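Local coordinates for protein ribulose-1,5-bisphosphate carboxylase/oxygenase large subunit (Rhodopseudomonas palustris, PDB 3QFW) that is a Rubisco-like protein of the Rubisco large-subunit family, assigned by homology as a probable magnesium-dependent lyase, at residues B[59-62]-B[63-66]; B[255-258]-B[259-262]. All coordinates share one frame; numbering follows the deposited sequence.

How the contacts relate
Contact 1 closes a hairpin at the surface of the antiparallel sheet in the N-terminal part of the chain. Contact 2 is a pair of turns in the TIM-barrel family domain, in the loop between strand 250-253 and helix 265-276. The centres of contact 1 and contact 2 are 24 Å apart, and the two share no strand or helix. Both are surface contacts. Contact 1 is mostly exposed; only Y65 is buried. Contact 2 lies nearer the chain centre, is mostly partly exposed, and the second subunit packs on it. The chemistry differs as well. Direct backbone hydrogen bonds join the two halves of contact 1. In contact 2 a methionine-alanine touch and one bridging water do so.

Contact 1. Residues B[59-62]-B[63-66]; sequences ELQP and GRYA
L60 lies over the backbone of R64, Y65 and A66 at a beta bulge. Its CB sits 3.5 Å from R64 O. Its CG comes next to A66 N, and the two methyls then part. CD1 passes the carbonyl carbon of Y65 and lies about as far from CG and NE of R64. CD2 packs on A66 CB at 3.7 Å. CG stands anti to the carbonyl carbon (chi1 -59°), which leans the branch over strand 64-71.

R64 O is gripped by two donors. L60 N binds it at 2.9 Å, and Q61 N at 3.3 Å in the carbonyl plane along a nearly straight N-H line (171°). Two successive residues facing one on the opposite strand define a classic bulge. Beyond it, R64 N donates to Q61 O at 2.9 Å and closes a type II turn from Q61 to R64. G63 fills a turn position where a side chain would clash with P62 O. Flanking the turn bond, Q61 CG touches R64 CB at 3.8 Å, and the amide and guanidinium planes stand nearly perpendicular.

E59 and Y65 form a non-hydrogen-bonded pair on the other face of the sheet. CD2 of the Y65 ring reaches E59 CA at 3.8 Å, and CE2 meets E59 CB. The Y65 side chain also packs on A18 and I21 of helix 18-31. With an alanine here, the hairpin would probably lose this packing on helix 18-31, and E59 CB would lose its ring partner. Backbone bonds thus fix the hairpin's shape, while apolar groups of L60 and Y65 pad its two faces.

Contact 2. Residues B[255-258]-B[259-262]; sequences PAMA and GAAK
M257 and A260 make the side-chain touch across two overlapping turns, type II from P255 to A258 and type I from M257 to A260. The first turn starts at P255, whose carbonyl oxygen accepts from A258 N at 2.9 Å. This bond closes the turn over A256 and M257. P255 itself packs on L269 of helix 265-276. A256 stands at the first corner. Its backbone N is held by H254 ND1, and its methyl meets H167 and A230 of its own chain and N85 of the second subunit.

M257 takes the second corner with a positive phi of 71°, as a type II turn requires there. It also begins the type I turn. Its side chain folds back on itself, bent at chi2 (-70°) and chi3 (-65°). This brings the terminal methyl CE to A260 CB at 3.5 Å, tighter than usual carbon contact. SD stays farther from the same methyl, at 4.2 Å. M257 also packs on I263 of the second subunit.

The carbonyl of M257 points into the bend. A water donates to M257 O at 2.8 Å and accepts from A261 N at 2.9 Å, so it ties the two segments together. A258 ends the first segment. Its CB is directed away from 259-262, and its side chain packs on L268 and L269 of helix 265-276.

Polar bridging thus falls to a water between two backbone groups. The methyls and M257 pack on helix 265-276 and the second subunit, and the M257 backbone also hydrogen-bonds to that subunit.

Contact 1. Residues B[59-62]-B[63-66]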
loop_
_atom_site.group_PDB
_atom_site.type_symbol
_atom_site.label_atom_id
_atom_site.label_comp_id
_atom_site.label_asym_id
_atom_site.label_seq_id
_atom_site.Cartn_x
_atom_site.Cartn_y
_atom_site.Cartn_z
ATOM N N GLU B 59 19.604 -18.990 -12.657
ATOM C CA GLU B 59 19.984 -19.275 -11.281
ATOM C C GLU B 59 20.868 -18.176 -10.733
ATOM O O GLU B 59 21.949 -17.906 -11.262
ATOM C CB GLU B 59 20.687 -20.628 -11.156
ATOM C CG GLU B 59 21.226 -20.895 -9.755
ATOM C CD GLU B 59 21.664 -22.335 -9.545
ATOM O OE1 GLU B 59 21.094 -23.239 -10.196
ATOM O OE2 GLU B 59 22.578 -22.558 -8.721
ATOM N N LEU B 60 20.397 -17.532 -9.675
ATOM C CA LEU B 60 21.191 -16.539 -8.976
ATOM C C LEU B 60 22.150 -17.275 -8.060
ATOM O O LEU B 60 23.338 -16.962 -7.990
ATOM C CB LEU B 60 20.287 -15.616 -8.164
ATOM C CG LEU B 60 19.247 -14.853 -8.980
ATOM C CD1 LEU B 60 18.352 -14.030 -8.070
ATOM C CD2 LEU B 60 19.936 -13.975 -10.011
ATOM N N GLN B 61 21.605 -18.264 -7.365
ATOM C CA GLN B 61 22.366 -19.147 -6.497
ATOM C C GLN B 61 21.463 -20.339 -6.236
ATOM O O GLN B 61 20.274 -20.280 -6.536
ATOM C CB GLN B 61 22.730 -18.446 -5.186
ATOM C CG GLN B 61 21.546 -17.926 -4.396
ATOM C CD GLN B 61 21.962 -17.266 -3.097
ATOM O OE1 GLN B 61 23.054 -16.712 -2.994
ATOM N NE2 GLN B 61 21.091 -17.325 -2.095
ATOM N N PRO B 62 22.016 -21.429 -5.685
ATOM C CA PRO B 62 21.155 -22.589 -5.439
ATOM C C PRO B 62 19.954 -22.197 -4.585
ATOM O O PRO B 62 20.128 -21.596 -3.524
ATOM C CB PRO B 62 22.071 -23.556 -4.678
ATOM C CG PRO B 62 23.188 -22.705 -4.149
ATOM C CD PRO B 62 23.381 -21.628 -5.169
ATOM N N GLY B 63 18.754 -22.517 -5.062
ATOM C CA GLY B 63 17.530 -22.225 -4.336
ATOM C C GLY B 63 16.894 -20.894 -4.695
ATOM O O GLY B 63 15.757 -20.622 -4.317
ATOM N N ARG B 64 17.618 -20.057 -5.428
ATOM C CA ARG B 64 17.097 -18.739 -5.774
ATOM C C ARG B 64 17.255 -18.411 -7.255
ATOM O O ARG B 64 18.357 -18.455 -7.806
ATOM C CB ARG B 64 17.746 -17.660 -4.909
ATOM C CG ARG B 64 17.048 -16.314 -4.988
ATOM C CD ARG B 64 17.657 -15.317 -4.008
ATOM N NE ARG B 64 17.057 -13.994 -4.151
ATOM C CZ ARG B 64 17.146 -13.028 -3.241
ATOM N NH1 ARG B 64 17.809 -13.237 -2.109
ATOM N NH2 ARG B 64 16.566 -11.854 -3.465
ATOM N N TYR B 65 16.136 -18.078 -7.891
ATOM C CA TYR B 65 16.108 -17.831 -9.323
ATOM C C TYR B 65 15.637 -16.429 -9.651
ATOM O O TYR B 65 14.864 -15.830 -8.907
ATOM C CB TYR B 65 15.190 -18.838 -10.019
ATOM C CG TYR B 65 15.673 -20.257 -9.902
ATOM C CD1 TYR B 65 15.314 -21.044 -8.817
ATOM C CD2 TYR B 65 16.506 -20.806 -10.870
ATOM C CE1 TYR B 65 15.762 -22.347 -8.701
ATOM C CE2 TYR B 65 16.960 -22.107 -10.765
ATOM C CZ TYR B 65 16.586 -22.874 -9.679
ATOM O OH TYR B 65 17.037 -24.169 -9.572
ATOM N N ALA B 66 16.115 -15.915 -10.775
ATOM C CA ALA B 66 15.565 -14.709 -11.356
ATOM C C ALA B 66 14.699 -15.125 -12.531
ATOM O O ALA B 66 15.116 -15.919 -13.378
ATOM C CB ALA B 66 16.673 -13.774 -11.811
#

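Contact 2. Residues B[255-258]-B[259-262]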
loop_
_atom_site.group_PDB
_atom_site.type_symbol
_atom_site.label_atom_id
_atom_site.label_comp_id
_atom_site.label_asym_id
_atom_site.label_seq_id
_atom_site.Cartn_x
_atom_site.Cartn_y
_atom_site.Cartn_z
ATOM N N PRO B 255 9.209 6.401 2.511
ATOM C CA PRO B 255 8.952 4.986 2.229
ATOM C C PRO B 255 7.987 4.274 3.199
ATOM O O PRO B 255 7.947 3.048 3.189
ATOM C CB PRO B 255 10.348 4.367 2.342
ATOM C CG PRO B 255 11.000 5.179 3.424
ATOM C CD PRO B 255 10.516 6.603 3.179
ATOM N N ALA B 256 7.244 5.008 4.022
ATOM C CA ALA B 256 6.315 4.368 4.956
ATOM C C ALA B 256 5.436 3.333 4.237
ATOM O O ALA B 256 4.844 3.638 3.212
ATOM C CB ALA B 256 5.451 5.413 5.640
ATOM N N MET B 257 5.381 2.120 4.792
ATOM C CA MET B 257 4.594 0.985 4.256
ATOM C C MET B 257 5.124 0.371 2.958
ATOM O O MET B 257 4.430 -0.416 2.311
ATOM C CB MET B 257 3.094 1.313 4.147
ATOM C CG MET B 257 2.305 1.150 5.464
ATOM S SD MET B 257 2.073 -0.569 6.033
ATOM C CE MET B 257 1.064 -1.183 4.698
ATOM N N ALA B 258 6.357 0.706 2.585
ATOM C CA ALA B 258 6.936 0.163 1.360
ATOM C C ALA B 258 7.377 -1.289 1.536
ATOM O O ALA B 258 7.665 -1.977 0.565
ATOM C CB ALA B 258 8.109 1.029 0.886
ATOM N N GLY B 259 7.440 -1.751 2.777
ATOM C CA GLY B 259 7.917 -3.097 3.043
ATOM C C GLY B 259 6.801 -4.109 3.204
ATOM O O GLY B 259 7.046 -5.307 3.375
ATOM N N ALA B 260 5.566 -3.630 3.145
ATOM C CA ALA B 260 4.406 -4.482 3.411
ATOM C C ALA B 260 4.292 -5.563 2.343
ATOM O O ALA B 260 3.868 -6.683 2.617
ATOM C CB ALA B 260 3.155 -3.650 3.459
ATOM N N ALA B 261 4.668 -5.209 1.120
ATOM C CA ALA B 261 4.759 -6.168 0.030
ATOM C C ALA B 261 6.227 -6.246 -0.414
ATOM O O ALA B 261 6.973 -5.274 -0.293
ATOM C CB ALA B 261 3.866 -5.747 -1.118
ATOM N N LYS B 262 6.637 -7.405 -0.912
ATOM C CA LYS B 262 8.038 -7.662 -1.192
ATOM C C LYS B 262 8.445 -7.141 -2.565
ATOM O O LYS B 262 8.693 -7.915 -3.484
ATOM C CB LYS B 262 8.350 -9.151 -1.069
ATOM C CG LYS B 262 9.827 -9.465 -0.910
ATOM C CD LYS B 262 10.446 -8.654 0.213
ATOM C CE LYS B 262 11.575 -9.422 0.881
ATOM N NZ LYS B 262 12.111 -8.701 2.071
HETATM O O HOH W 1 3.998 -2.474 0.407
#